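Local coordinates for possible adenyl cyclase-associated protein (Cryptosporidium parvum, PDB 2B0R) that probably binds and sequesters monomeric actin, as cyclase-associated proteins do, using a dimeric C-terminal beta-helix domain, at residues P63-E68 against I86-V91; N92-E97 against S111-V116; I103-G108 against K122-G127; T126-T131 against S145-N150; E160-F165 against W173-I178. One frame throughout, in Å; residues are numbered along the deposited sequence.

Interaction 1: residues P63-E68 against I86-V91; sequences PITLSE and IVEQKV
Ile-86 is gripped through its backbone from both neighbours of Thr-65: its N donates to Ile-64 O (2.8 Å), and its O accepts from Leu-66 N (2.8 Å). Leu-66 O then takes the N-H of Glu-88 (2.8 Å), so the parallel pairing runs one bond past the end of the regular strands. Beyond it the amide of Gln-89 takes over. With CG anti to the carbonyl carbon (chi1 -55°) and the chain bent at chi2, NE2 turns back to Ser-67 O at 3.2 Å, approaching from above the carbonyl plane. The CD1 methyl of Ile-86 makes an apolar touch with Pro-63 CB at 3.7 Å, and the Thr-65 hydroxyl crosses over the same methyl, OG1 to CD1 3.5 Å. Beta-branched Thr-65 and Ile-86 suit extended chain, and they share the outer face. Also on this exposed side, Glu-88 passes its CG 3.8 Å from Thr-65 CG2, and its carboxylate lies beside Ser-67 CB. On the other face Leu-66 and Val-87 point inward, where Leu-66 meets Val-45 and Val-75. Glu-68 turns away and hydrogen-bonds Tyr-52. Strand 64-66 borders its sheet within this chain, and its in-register pairing with the next turn is typical of a parallel beta-helix.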
# COMPACT_ATOMS: atom_id res chain seq x y z
N PRO A 63 -2.34 3.29 -31.04
CA PRO A 63 -1.16 3.32 -30.19
C PRO A 63 -0.34 4.57 -30.45
O PRO A 63 -0.18 4.98 -31.61
CB PRO A 63 -0.37 2.07 -30.62
CG PRO A 63 -0.94 1.68 -31.96
CD PRO A 63 -2.39 2.06 -31.86
N ILE A 64 0.16 5.19 -29.38
CA ILE A 64 1.17 6.24 -29.54
C ILE A 64 2.54 5.60 -29.47
O ILE A 64 2.88 4.97 -28.46
CB ILE A 64 1.09 7.30 -28.46
CG1 ILE A 64 -0.29 7.99 -28.48
CG2 ILE A 64 2.28 8.27 -28.59
CD1 ILE A 64 -0.76 8.53 -29.87
N THR A 65 3.32 5.78 -30.54
CA THR A 65 4.65 5.20 -30.63
C THR A 65 5.75 6.25 -30.57
O THR A 65 5.74 7.22 -31.32
CB THR A 65 4.83 4.32 -31.90
OG1 THR A 65 4.05 3.14 -31.77
CG2 THR A 65 6.27 3.91 -32.10
N LEU A 66 6.69 6.03 -29.67
CA LEU A 66 7.92 6.78 -29.67
C LEU A 66 9.01 5.90 -30.29
O LEU A 66 9.42 4.90 -29.71
CB LEU A 66 8.26 7.18 -28.25
CG LEU A 66 9.40 8.15 -28.08
CD1 LEU A 66 8.95 9.52 -28.49
CD2 LEU A 66 9.87 8.14 -26.62
N SER A 67 9.46 6.28 -31.48
CA SER A 67 10.37 5.42 -32.23
C SER A 67 11.82 5.92 -32.23
O SER A 67 12.70 5.28 -32.79
CB SER A 67 9.86 5.23 -33.65
OG SER A 67 9.77 6.47 -34.29
N GLU A 68 12.05 7.05 -31.60
CA GLU A 68 13.39 7.59 -31.48
C GLU A 68 13.85 7.56 -30.02
O GLU A 68 13.05 7.28 -29.11
CB GLU A 68 13.43 9.01 -32.05
CG GLU A 68 12.61 10.02 -31.27
CD GLU A 68 12.84 11.43 -31.76
OE1 GLU A 68 12.45 11.73 -32.91
OE2 GLU A 68 13.42 12.24 -31.00
N ILE A 86 3.88 2.89 -26.80
CA ILE A 86 4.92 2.01 -27.28
C ILE A 86 6.19 2.79 -27.36
O ILE A 86 6.27 3.80 -28.07
CB ILE A 86 4.62 1.48 -28.70
CG1 ILE A 86 3.27 0.77 -28.75
CG2 ILE A 86 5.72 0.53 -29.16
CD1 ILE A 86 2.87 0.24 -30.18
N VAL A 87 7.19 2.30 -26.64
CA VAL A 87 8.53 2.90 -26.68
C VAL A 87 9.46 1.94 -27.42
O VAL A 87 9.64 0.80 -27.02
CB VAL A 87 9.02 3.27 -25.24
CG1 VAL A 87 10.40 3.84 -25.26
CG2 VAL A 87 8.08 4.27 -24.63
N GLU A 88 10.00 2.38 -28.55
CA GLU A 88 10.77 1.46 -29.39
C GLU A 88 12.19 1.27 -28.90
O GLU A 88 12.69 0.15 -28.87
CB GLU A 88 10.74 1.91 -30.84
CG GLU A 88 9.36 1.77 -31.44
CD GLU A 88 9.33 1.62 -32.98
OE1 GLU A 88 10.24 2.13 -33.69
OE2 GLU A 88 8.35 0.99 -33.45
N GLN A 89 12.84 2.36 -28.51
CA GLN A 89 14.21 2.28 -28.11
C GLN A 89 14.36 1.92 -26.64
O GLN A 89 13.49 2.23 -25.81
CB GLN A 89 14.93 3.60 -28.39
CG GLN A 89 14.84 4.10 -29.82
CD GLN A 89 15.33 3.11 -30.83
OE1 GLN A 89 16.40 2.53 -30.68
NE2 GLN A 89 14.55 2.90 -31.86
N LYS A 90 15.47 1.25 -26.34
CA LYS A 90 15.98 1.18 -24.99
C LYS A 90 16.40 2.59 -24.59
O LYS A 90 17.11 3.29 -25.32
CB LYS A 90 17.15 0.20 -24.89
CG LYS A 90 17.50 -0.19 -23.47
CD LYS A 90 18.37 -1.42 -23.43
CE LYS A 90 18.96 -1.63 -22.06
NZ LYS A 90 19.94 -2.77 -22.03
N VAL A 91 15.90 3.01 -23.44
CA VAL A 91 16.17 4.33 -22.89
C VAL A 91 16.78 4.16 -21.51
O VAL A 91 16.89 3.03 -20.99
CB VAL A 91 14.86 5.13 -22.77
CG1 VAL A 91 14.38 5.55 -24.14
CG2 VAL A 91 13.78 4.29 -22.11

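Interaction 2: residues N92-E97 against S111-V116; sequences NSIFIE and SSIEIV
Ser-111 binds the carbonyl of Asn-92 twice, through its backbone N (2.9 Å from Ser-111 N to Asn-92 O) and through its hydroxyl (3.2 Å from Ser-111 OG to Asn-92 O). The N-H comes in nearly head-on to the oxygen, whereas the hydroxyl stands above the carbonyl plane. A small serine whose OG lies between its own N and carbonyl carbon (chi1 46°) can reach back in this way. Four further backbone bonds continue the parallel ladder, among them Ile-96 N to Glu-114 O at 2.7 Å and Val-116 N to Ile-96 O at 2.9 Å. On the outer face Glu-114 stretches past Phe-95, with its CB in the ring plane at the edge, 3.6 Å from Phe-95 CD1. Ring and carboxylate are turned 73° against each other. Val-116 CG2 touches Phe-95 CE1 at 3.6 Å. Inside, isoleucines pair in register, Ile-94 with Ile-113 and Ile-96 with Ile-115, and a diagonal contact links the pairs, Ile-96 CD1 lying 4.0 Å from Ile-113 CG2. Strand 74-81 flanks this pair of strands beyond 93-97, and strand 131-135 beyond 112-116. Across the interior, Val-106 and Phe-104 of strand 102-106 face Ile-94 and Ile-96.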
# COMPACT_ATOMS: atom_id res chain seq x y z
N ASN A 92 17.14 5.27 -20.89
CA ASN A 92 17.71 5.21 -19.55
C ASN A 92 16.77 4.59 -18.53
O ASN A 92 17.13 3.65 -17.80
CB ASN A 92 18.13 6.59 -19.06
CG ASN A 92 18.95 6.50 -17.81
OD1 ASN A 92 18.47 6.78 -16.73
ND2 ASN A 92 20.17 6.03 -17.94
N SER A 93 15.57 5.14 -18.49
CA SER A 93 14.58 4.82 -17.49
C SER A 93 13.28 5.41 -17.96
O SER A 93 13.25 6.26 -18.85
CB SER A 93 14.97 5.44 -16.14
OG SER A 93 14.97 6.86 -16.22
N ILE A 94 12.20 4.98 -17.36
CA ILE A 94 10.91 5.49 -17.73
C ILE A 94 10.14 5.81 -16.46
O ILE A 94 10.15 5.02 -15.51
CB ILE A 94 10.10 4.43 -18.55
CG1 ILE A 94 10.84 4.04 -19.84
CG2 ILE A 94 8.67 4.94 -18.83
CD1 ILE A 94 10.15 2.90 -20.65
N PHE A 95 9.45 6.94 -16.45
CA PHE A 95 8.62 7.35 -15.33
C PHE A 95 7.15 7.42 -15.81
O PHE A 95 6.86 8.10 -16.79
CB PHE A 95 9.14 8.71 -14.77
CG PHE A 95 8.31 9.27 -13.64
CD1 PHE A 95 8.23 8.60 -12.41
CD2 PHE A 95 7.62 10.48 -13.78
CE1 PHE A 95 7.47 9.12 -11.34
CE2 PHE A 95 6.86 11.02 -12.71
CZ PHE A 95 6.79 10.33 -11.49
N ILE A 96 6.24 6.69 -15.14
CA ILE A 96 4.82 6.67 -15.52
C ILE A 96 3.95 7.11 -14.36
O ILE A 96 3.94 6.47 -13.31
CB ILE A 96 4.35 5.29 -15.98
CG1 ILE A 96 5.15 4.82 -17.20
CG2 ILE A 96 2.89 5.31 -16.31
CD1 ILE A 96 5.11 3.29 -17.40
N GLU A 97 3.25 8.22 -14.53
CA GLU A 97 2.40 8.75 -13.46
C GLU A 97 0.97 9.05 -13.88
O GLU A 97 0.71 9.58 -14.99
CB GLU A 97 2.98 9.99 -12.82
CG GLU A 97 2.19 10.34 -11.57
CD GLU A 97 2.61 11.61 -10.90
OE1 GLU A 97 3.51 12.33 -11.41
OE2 GLU A 97 2.02 11.89 -9.83
N SER A 111 18.13 1.46 -16.23
CA SER A 111 17.94 1.30 -14.79
C SER A 111 16.53 0.86 -14.45
O SER A 111 16.29 -0.34 -14.22
CB SER A 111 18.38 2.55 -14.02
OG SER A 111 17.86 3.70 -14.66
N SER A 112 15.58 1.79 -14.43
CA SER A 112 14.29 1.41 -13.89
C SER A 112 13.05 1.98 -14.59
O SER A 112 13.13 2.95 -15.33
CB SER A 112 14.27 1.78 -12.41
OG SER A 112 14.10 3.17 -12.30
N ILE A 113 11.91 1.35 -14.34
CA ILE A 113 10.63 1.97 -14.68
C ILE A 113 9.91 2.24 -13.39
O ILE A 113 9.78 1.38 -12.52
CB ILE A 113 9.76 1.08 -15.59
CG1 ILE A 113 10.46 0.88 -16.94
CG2 ILE A 113 8.33 1.70 -15.75
CD1 ILE A 113 9.99 -0.30 -17.67
N GLU A 114 9.43 3.45 -13.28
CA GLU A 114 8.82 3.92 -12.09
C GLU A 114 7.35 4.14 -12.38
O GLU A 114 6.97 4.90 -13.30
CB GLU A 114 9.48 5.24 -11.73
CG GLU A 114 9.38 5.65 -10.28
CD GLU A 114 10.37 6.79 -9.97
OE1 GLU A 114 10.00 7.69 -9.17
OE2 GLU A 114 11.50 6.78 -10.54
N ILE A 115 6.51 3.46 -11.60
CA ILE A 115 5.06 3.60 -11.76
C ILE A 115 4.47 4.22 -10.49
O ILE A 115 4.61 3.69 -9.41
CB ILE A 115 4.40 2.25 -12.22
CG1 ILE A 115 5.17 1.68 -13.42
CG2 ILE A 115 2.94 2.47 -12.57
CD1 ILE A 115 4.59 0.46 -14.08
N VAL A 116 3.85 5.38 -10.64
CA VAL A 116 3.30 6.10 -9.49
C VAL A 116 1.85 6.53 -9.71
O VAL A 116 1.52 7.16 -10.73
CB VAL A 116 4.09 7.38 -9.16
CG1 VAL A 116 3.63 7.95 -7.81
CG2 VAL A 116 5.55 7.10 -9.13

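Interaction 3: residues I103-G108 against K122-G127; sequences IFLVNG and KLQMTG
Leu-123 presses its CD1 against two residues of the neighbouring strand at once, 3.7 Å from Phe-104 CB and 4.0 Å from Val-106 CG1. Its CG stands anti to the backbone N (chi1 167°), which swings the branch toward strand 103-106 and lets it cross Val-106 at about a right angle. Val-106 CG2 in turn rests 4.0 Å from Met-125 CB, while the thioether end of Met-125 leads off toward Thr-144 and Ser-145. These four buried residues face the interior, into which the broad ring of Phe-104 and the compact Val-106 both point. The backbones are matched residue for residue, with N-H groups and carbonyls bonded along a parallel ladder, for instance Phe-104 N to Lys-122 O at 2.7 Å. This stacking of successive turns, each strand lying on its counterpart one coil later, defines the parallel beta-helix, right-handed in this family. On the outer face the pairs mix apolar and polar groups. Leu-105 and Gln-124 run side by side, Leu-105 CD1 being 3.7 Å from Gln-124 CG, so the methyl lies along the glutamine from its methylenes to its amide oxygen. Ile-103 likewise lies alongside the aliphatic base of Lys-122, whose amine leads away. Where the strands end, Thr-126 N donates to Val-106 O, and Gly-127 N to Asn-107 O at 2.7 Å, tilted 33° from the carbonyl plane. The Asn-107 side chain has OD1 3.9 Å from Thr-126 OG1, and its ND2 hydrogen-bonds Glu-88 O one coil back.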
# COMPACT_ATOMS: atom_id res chain seq x y z
N ILE A 103 -1.94 0.60 -21.60
CA ILE A 103 -1.06 -0.53 -21.95
C ILE A 103 0.22 0.05 -22.47
O ILE A 103 0.20 0.99 -23.29
CB ILE A 103 -1.66 -1.43 -23.03
CG1 ILE A 103 -2.97 -2.06 -22.53
CG2 ILE A 103 -0.66 -2.54 -23.45
CD1 ILE A 103 -3.85 -2.65 -23.65
N PHE A 104 1.34 -0.47 -21.98
CA PHE A 104 2.64 0.01 -22.40
C PHE A 104 3.42 -1.13 -22.99
O PHE A 104 3.49 -2.20 -22.38
CB PHE A 104 3.42 0.62 -21.22
CG PHE A 104 2.72 1.78 -20.56
CD1 PHE A 104 1.88 1.58 -19.47
CD2 PHE A 104 2.89 3.06 -21.03
CE1 PHE A 104 1.22 2.65 -18.86
CE2 PHE A 104 2.24 4.12 -20.45
CZ PHE A 104 1.41 3.92 -19.37
N LEU A 105 4.00 -0.93 -24.17
CA LEU A 105 4.98 -1.87 -24.68
C LEU A 105 6.27 -1.14 -24.71
O LEU A 105 6.35 -0.04 -25.23
CB LEU A 105 4.61 -2.38 -26.07
CG LEU A 105 5.48 -3.52 -26.64
CD1 LEU A 105 5.06 -4.89 -26.13
CD2 LEU A 105 5.42 -3.53 -28.18
N VAL A 106 7.30 -1.73 -24.13
CA VAL A 106 8.62 -1.10 -24.07
C VAL A 106 9.72 -2.06 -24.48
O VAL A 106 9.57 -3.30 -24.41
CB VAL A 106 8.95 -0.50 -22.66
CG1 VAL A 106 7.88 0.50 -22.21
CG2 VAL A 106 9.15 -1.58 -21.62
N ASN A 107 10.81 -1.50 -24.95
CA ASN A 107 12.00 -2.28 -25.25
C ASN A 107 12.67 -2.72 -23.92
O ASN A 107 12.46 -3.85 -23.43
CB ASN A 107 12.93 -1.44 -26.10
CG ASN A 107 14.11 -2.22 -26.59
OD1 ASN A 107 14.48 -3.25 -26.04
ND2 ASN A 107 14.75 -1.71 -27.61
N GLY A 108 13.49 -1.84 -23.37
CA GLY A 108 13.98 -2.03 -22.03
C GLY A 108 14.52 -0.74 -21.47
O GLY A 108 14.43 0.31 -22.10
N LYS A 122 -1.00 -2.16 -17.79
CA LYS A 122 -0.37 -3.36 -18.31
C LYS A 122 0.91 -2.95 -18.94
O LYS A 122 0.91 -2.10 -19.84
CB LYS A 122 -1.24 -4.03 -19.37
CG LYS A 122 -2.58 -4.56 -18.85
CD LYS A 122 -3.21 -5.45 -19.90
CE LYS A 122 -4.06 -6.55 -19.28
NZ LYS A 122 -5.31 -5.96 -18.78
N LEU A 123 2.02 -3.50 -18.45
CA LEU A 123 3.29 -3.17 -19.02
C LEU A 123 3.98 -4.43 -19.54
O LEU A 123 4.07 -5.43 -18.82
CB LEU A 123 4.17 -2.46 -17.99
CG LEU A 123 5.67 -2.31 -18.36
CD1 LEU A 123 5.94 -0.97 -18.99
CD2 LEU A 123 6.49 -2.42 -17.14
N GLN A 124 4.45 -4.37 -20.79
CA GLN A 124 5.20 -5.45 -21.38
C GLN A 124 6.52 -4.95 -21.94
O GLN A 124 6.58 -3.88 -22.52
CB GLN A 124 4.39 -6.13 -22.48
CG GLN A 124 5.20 -7.20 -23.27
CD GLN A 124 4.32 -8.16 -24.08
OE1 GLN A 124 3.28 -7.78 -24.58
NE2 GLN A 124 4.75 -9.42 -24.18
N MET A 125 7.55 -5.76 -21.77
CA MET A 125 8.88 -5.45 -22.26
C MET A 125 9.29 -6.51 -23.27
O MET A 125 8.91 -7.66 -23.14
CB MET A 125 9.86 -5.44 -21.08
CG MET A 125 10.10 -6.83 -20.51
SD MET A 125 11.06 -6.94 -18.99
CE MET A 125 9.84 -6.40 -17.77
N THR A 126 10.09 -6.13 -24.26
CA THR A 126 10.67 -7.14 -25.16
C THR A 126 12.12 -7.39 -24.82
O THR A 126 12.69 -8.39 -25.26
CB THR A 126 10.67 -6.72 -26.62
OG1 THR A 126 11.39 -5.50 -26.75
CG2 THR A 126 9.27 -6.57 -27.15
N GLY A 127 12.72 -6.46 -24.06
CA GLY A 127 14.14 -6.55 -23.71
C GLY A 127 14.41 -6.64 -22.21
O GLY A 127 13.73 -7.37 -21.48

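Interaction 4: residues T126-T131 against S145-N150; sequences TGIVPT and SKEGKN
Ile-128 and Glu-147 cross obliquely, with CG1 of the isoleucine lying 3.7 Å from CD of the glutamate. Glu-147 is fully extended, its CG anti to the backbone N (chi1 -178°), and this carries the carboxylate alongside the other loop. The end of the acid, carboxylate included, lies against CG1 in a van der Waals contact and not a polar one, Glu-147 CG also being 3.9 Å from Ile-128 CG1; both side chains are exposed, a position that suits an acid. Ser-145 points at the facing loop and gives its hydroxyl proton to Gly-127 O, at 2.7 Å from OG, with the donor tilted 28° from the carbonyl plane. Segments 126-131 and 145-150 are both corner loops of consecutive coils of the parallel beta-helix, leading from one sheet to the other, so here the regular backbone ladder gives way to this side-chain bond. Ser-145 also shapes its own turn: Gly-148 N donates to Ser-145 O at 3.0 Å and weakly to Ser-145 OG. A short serine suits this double part, since its hydroxyl stays close to the backbone. Gly-148 suits the narrow space between the loops, because a side chain there would run into Gly-127 O. Thr-126 adds its O, 3.5 Å from Ser-145 CB.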
# COMPACT_ATOMS: atom_id res chain seq x y z
N THR A 126 10.09 -6.13 -24.26
CA THR A 126 10.67 -7.14 -25.16
C THR A 126 12.12 -7.39 -24.82
O THR A 126 12.69 -8.39 -25.26
CB THR A 126 10.67 -6.72 -26.62
OG1 THR A 126 11.39 -5.50 -26.75
CG2 THR A 126 9.27 -6.57 -27.15
N GLY A 127 12.72 -6.46 -24.06
CA GLY A 127 14.14 -6.55 -23.71
C GLY A 127 14.41 -6.64 -22.21
O GLY A 127 13.73 -7.37 -21.48
N ILE A 128 15.42 -5.90 -21.75
CA ILE A 128 15.79 -5.92 -20.35
C ILE A 128 15.20 -4.73 -19.56
O ILE A 128 15.32 -3.56 -19.97
CB ILE A 128 17.35 -5.96 -20.13
CG1 ILE A 128 18.05 -6.85 -21.16
CG2 ILE A 128 17.68 -6.44 -18.69
CD1 ILE A 128 19.68 -6.68 -21.22
N VAL A 129 14.57 -5.05 -18.44
CA VAL A 129 14.20 -4.04 -17.44
C VAL A 129 14.74 -4.51 -16.09
O VAL A 129 14.19 -5.42 -15.50
CB VAL A 129 12.67 -3.77 -17.38
CG1 VAL A 129 12.37 -2.77 -16.29
CG2 VAL A 129 12.13 -3.24 -18.74
N PRO A 130 15.86 -3.93 -15.63
CA PRO A 130 16.47 -4.41 -14.36
C PRO A 130 15.54 -4.28 -13.13
O PRO A 130 15.40 -5.25 -12.35
CB PRO A 130 17.72 -3.53 -14.20
CG PRO A 130 18.02 -3.01 -15.60
CD PRO A 130 16.66 -2.87 -16.28
N THR A 131 14.88 -3.12 -13.02
CA THR A 131 14.15 -2.70 -11.83
C THR A 131 12.82 -2.08 -12.22
O THR A 131 12.76 -1.22 -13.12
CB THR A 131 15.00 -1.57 -11.10
OG1 THR A 131 16.18 -2.16 -10.57
CG2 THR A 131 14.26 -0.90 -9.99
N SER A 145 9.97 -10.31 -20.69
CA SER A 145 10.63 -11.04 -21.77
C SER A 145 11.35 -12.23 -21.17
O SER A 145 11.67 -12.21 -20.00
CB SER A 145 11.65 -10.14 -22.45
OG SER A 145 12.73 -9.87 -21.56
N LYS A 146 11.60 -13.27 -21.97
CA LYS A 146 12.41 -14.42 -21.54
C LYS A 146 13.70 -13.88 -20.91
O LYS A 146 14.06 -14.28 -19.81
CB LYS A 146 12.72 -15.36 -22.74
CG LYS A 146 11.75 -16.56 -22.94
N GLU A 147 14.35 -12.95 -21.62
CA GLU A 147 15.57 -12.26 -21.19
C GLU A 147 15.46 -11.45 -19.85
O GLU A 147 16.43 -11.33 -19.11
CB GLU A 147 16.02 -11.35 -22.34
CG GLU A 147 17.32 -10.57 -22.13
CD GLU A 147 17.79 -9.82 -23.40
OE1 GLU A 147 16.95 -9.24 -24.15
OE2 GLU A 147 19.03 -9.80 -23.62
N GLY A 148 14.29 -10.89 -19.58
CA GLY A 148 14.11 -10.00 -18.44
C GLY A 148 13.35 -10.62 -17.28
O GLY A 148 12.73 -9.90 -16.51
N LYS A 149 13.42 -11.95 -17.15
CA LYS A 149 12.76 -12.69 -16.05
C LYS A 149 13.17 -12.27 -14.63
O LYS A 149 12.39 -12.42 -13.69
CB LYS A 149 13.02 -14.21 -16.23
CG LYS A 149 11.82 -15.02 -16.76
N ASN A 150 14.39 -11.74 -14.48
CA ASN A 150 15.01 -11.52 -13.15
C ASN A 150 14.76 -10.13 -12.60
O ASN A 150 15.53 -9.64 -11.77
CB ASN A 150 16.55 -11.77 -13.19
CG ASN A 150 16.91 -13.14 -13.72
OD1 ASN A 150 16.21 -14.13 -13.49
ND2 ASN A 150 18.01 -13.21 -14.45

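Interaction 5: residues E160-F165 against W173-I178; sequences EMNLLF and WKELAI
The indole of Trp-173 stands against the end of strand 161-165, with Phe-165 N in its plane at the edge and CE3 at 3.6 Å from Phe-165 C. CE3 also meets Leu-164 CB at 4.0 Å, and the ring packs edge-to-face with Tyr-143. The Phe-165 ring, on the other side of the hairpin, receives Leu-176 at its edge, where Leu-176 CD1 lies 3.7 Å from CE1, and the ring also stacks with Tyr-186 of the second subunit. Five backbone hydrogen bonds tie the antiparallel strands, Leu-163 and Leu-176 exchanging two, as do Phe-165 and Lys-174. Ile-178 N closes the far end on Met-161 O (2.8 Å). There Met-161 bends at chi3, bringing CE to 3.7 Å from Ile-178 CG2, and Ile-178 CD1 meets Leu-163 CG at 4.0 Å: flexible and branched apolar chains fill a buried corner. Leu-164 and Glu-175 lie side by side on the opposite face, Leu-164 CD2 being 3.7 Å from Glu-175 CG, while Asn-162 hydrogen-bonds Asn-141 through ND2. Lys-174 extends to Gly-191 O of the second subunit. Strand 173-177 ends the sheet within this chain, strand 140-143 flanks 161-166 on its other side, and Leu-163, Met-161 and Ile-178 reach strand 152-156.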
# COMPACT_ATOMS: atom_id res chain seq x y z
N GLU A 160 -3.25 -5.52 -6.14
CA GLU A 160 -3.45 -6.33 -7.38
C GLU A 160 -2.27 -6.16 -8.35
O GLU A 160 -2.41 -5.61 -9.45
CB GLU A 160 -4.77 -5.99 -8.09
CG GLU A 160 -6.02 -5.84 -7.20
N MET A 161 -1.10 -6.61 -7.91
CA MET A 161 0.07 -6.57 -8.75
C MET A 161 0.44 -7.98 -9.16
O MET A 161 0.61 -8.86 -8.30
CB MET A 161 1.23 -5.94 -7.98
CG MET A 161 1.02 -4.52 -7.52
SD MET A 161 2.18 -4.16 -6.19
CE MET A 161 1.53 -5.23 -4.92
N ASN A 162 0.60 -8.19 -10.48
CA ASN A 162 1.07 -9.50 -10.96
C ASN A 162 2.28 -9.43 -11.85
O ASN A 162 2.48 -8.45 -12.61
CB ASN A 162 -0.02 -10.27 -11.69
CG ASN A 162 -1.26 -10.36 -10.89
OD1 ASN A 162 -1.32 -11.03 -9.85
ND2 ASN A 162 -2.26 -9.65 -11.33
N LEU A 163 3.09 -10.47 -11.73
CA LEU A 163 4.18 -10.70 -12.63
C LEU A 163 3.82 -11.88 -13.51
O LEU A 163 3.25 -12.89 -13.04
CB LEU A 163 5.43 -11.00 -11.86
CG LEU A 163 6.31 -9.79 -11.63
CD1 LEU A 163 7.35 -10.16 -10.54
CD2 LEU A 163 7.01 -9.36 -12.91
N LEU A 164 4.13 -11.74 -14.80
CA LEU A 164 3.85 -12.78 -15.77
C LEU A 164 5.05 -13.08 -16.64
O LEU A 164 5.71 -12.17 -17.21
CB LEU A 164 2.64 -12.42 -16.61
CG LEU A 164 1.39 -11.92 -15.91
CD1 LEU A 164 1.34 -10.42 -16.05
CD2 LEU A 164 0.14 -12.56 -16.52
N PHE A 165 5.31 -14.39 -16.74
CA PHE A 165 6.50 -14.93 -17.39
C PHE A 165 6.07 -15.77 -18.58
O PHE A 165 5.15 -16.58 -18.46
CB PHE A 165 7.30 -15.78 -16.39
CG PHE A 165 7.67 -15.02 -15.16
CD1 PHE A 165 6.98 -15.21 -13.97
CD2 PHE A 165 8.67 -14.06 -15.21
CE1 PHE A 165 7.30 -14.47 -12.83
CE2 PHE A 165 9.00 -13.31 -14.06
CZ PHE A 165 8.31 -13.52 -12.87
N TRP A 173 1.33 -17.55 -20.28
CA TRP A 173 1.90 -16.71 -19.27
C TRP A 173 1.74 -17.42 -17.95
O TRP A 173 0.64 -17.85 -17.59
CB TRP A 173 1.14 -15.41 -19.23
CG TRP A 173 1.31 -14.62 -20.46
CD1 TRP A 173 0.40 -14.50 -21.47
CD2 TRP A 173 2.46 -13.85 -20.84
NE1 TRP A 173 0.92 -13.68 -22.46
CE2 TRP A 173 2.17 -13.28 -22.11
CE3 TRP A 173 3.70 -13.58 -20.24
CZ2 TRP A 173 3.08 -12.46 -22.78
CZ3 TRP A 173 4.61 -12.77 -20.91
CH2 TRP A 173 4.29 -12.22 -22.17
N LYS A 174 2.85 -17.56 -17.23
CA LYS A 174 2.79 -17.95 -15.84
C LYS A 174 2.46 -16.65 -15.08
O LYS A 174 3.21 -15.69 -15.17
CB LYS A 174 4.12 -18.54 -15.39
CG LYS A 174 4.02 -19.37 -14.11
CD LYS A 174 5.39 -19.88 -13.62
CE LYS A 174 5.20 -20.76 -12.34
NZ LYS A 174 6.49 -21.36 -11.79
N GLU A 175 1.33 -16.62 -14.39
CA GLU A 175 0.91 -15.48 -13.57
C GLU A 175 1.21 -15.68 -12.07
O GLU A 175 0.72 -16.63 -11.46
CB GLU A 175 -0.59 -15.21 -13.75
CG GLU A 175 -1.02 -13.84 -13.30
CD GLU A 175 -2.50 -13.63 -13.38
OE1 GLU A 175 -2.97 -13.06 -14.38
OE2 GLU A 175 -3.20 -14.04 -12.44
N LEU A 176 2.00 -14.76 -11.50
CA LEU A 176 2.38 -14.81 -10.07
C LEU A 176 2.09 -13.49 -9.37
O LEU A 176 2.57 -12.43 -9.79
CB LEU A 176 3.86 -15.18 -9.91
CG LEU A 176 4.27 -16.60 -10.38
CD1 LEU A 176 5.78 -16.74 -10.40
CD2 LEU A 176 3.60 -17.69 -9.53
N ALA A 177 1.29 -13.58 -8.31
CA ALA A 177 0.79 -12.39 -7.61
C ALA A 177 1.85 -11.87 -6.64
O ALA A 177 2.43 -12.64 -5.89
CB ALA A 177 -0.53 -12.71 -6.88
N ILE A 178 2.13 -10.56 -6.69
CA ILE A 178 3.09 -9.93 -5.77
C ILE A 178 2.42 -9.65 -4.42
O ILE A 178 1.33 -9.08 -4.38
CB ILE A 178 3.64 -8.60 -6.35
CG1 ILE A 178 4.69 -8.89 -7.46
CG2 ILE A 178 4.22 -7.71 -5.24
CD1 ILE A 178 4.88 -7.72 -8.48

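How the interactions relate
Interactions 1, 3 and 5 lie in one sheet of the beta-helix and interaction 2 in the sheet facing it, while interaction 4 joins corner loops between the two. Interactions 2 and 3 are nearest the middle of the chain and face each other through aliphatic and aromatic side chains. Interaction 1, at the first edge, is a surface contact with more polar side chains; it touches interaction 3 through Val-87 and Leu-105. Interaction 4 shares Thr-126 and Gly-127 with interaction 3 but has one hydroxyl bond in place of a ladder. Interaction 5 differs in being antiparallel and in meeting the second subunit; its centre lies about 24 Å from that of interaction 1.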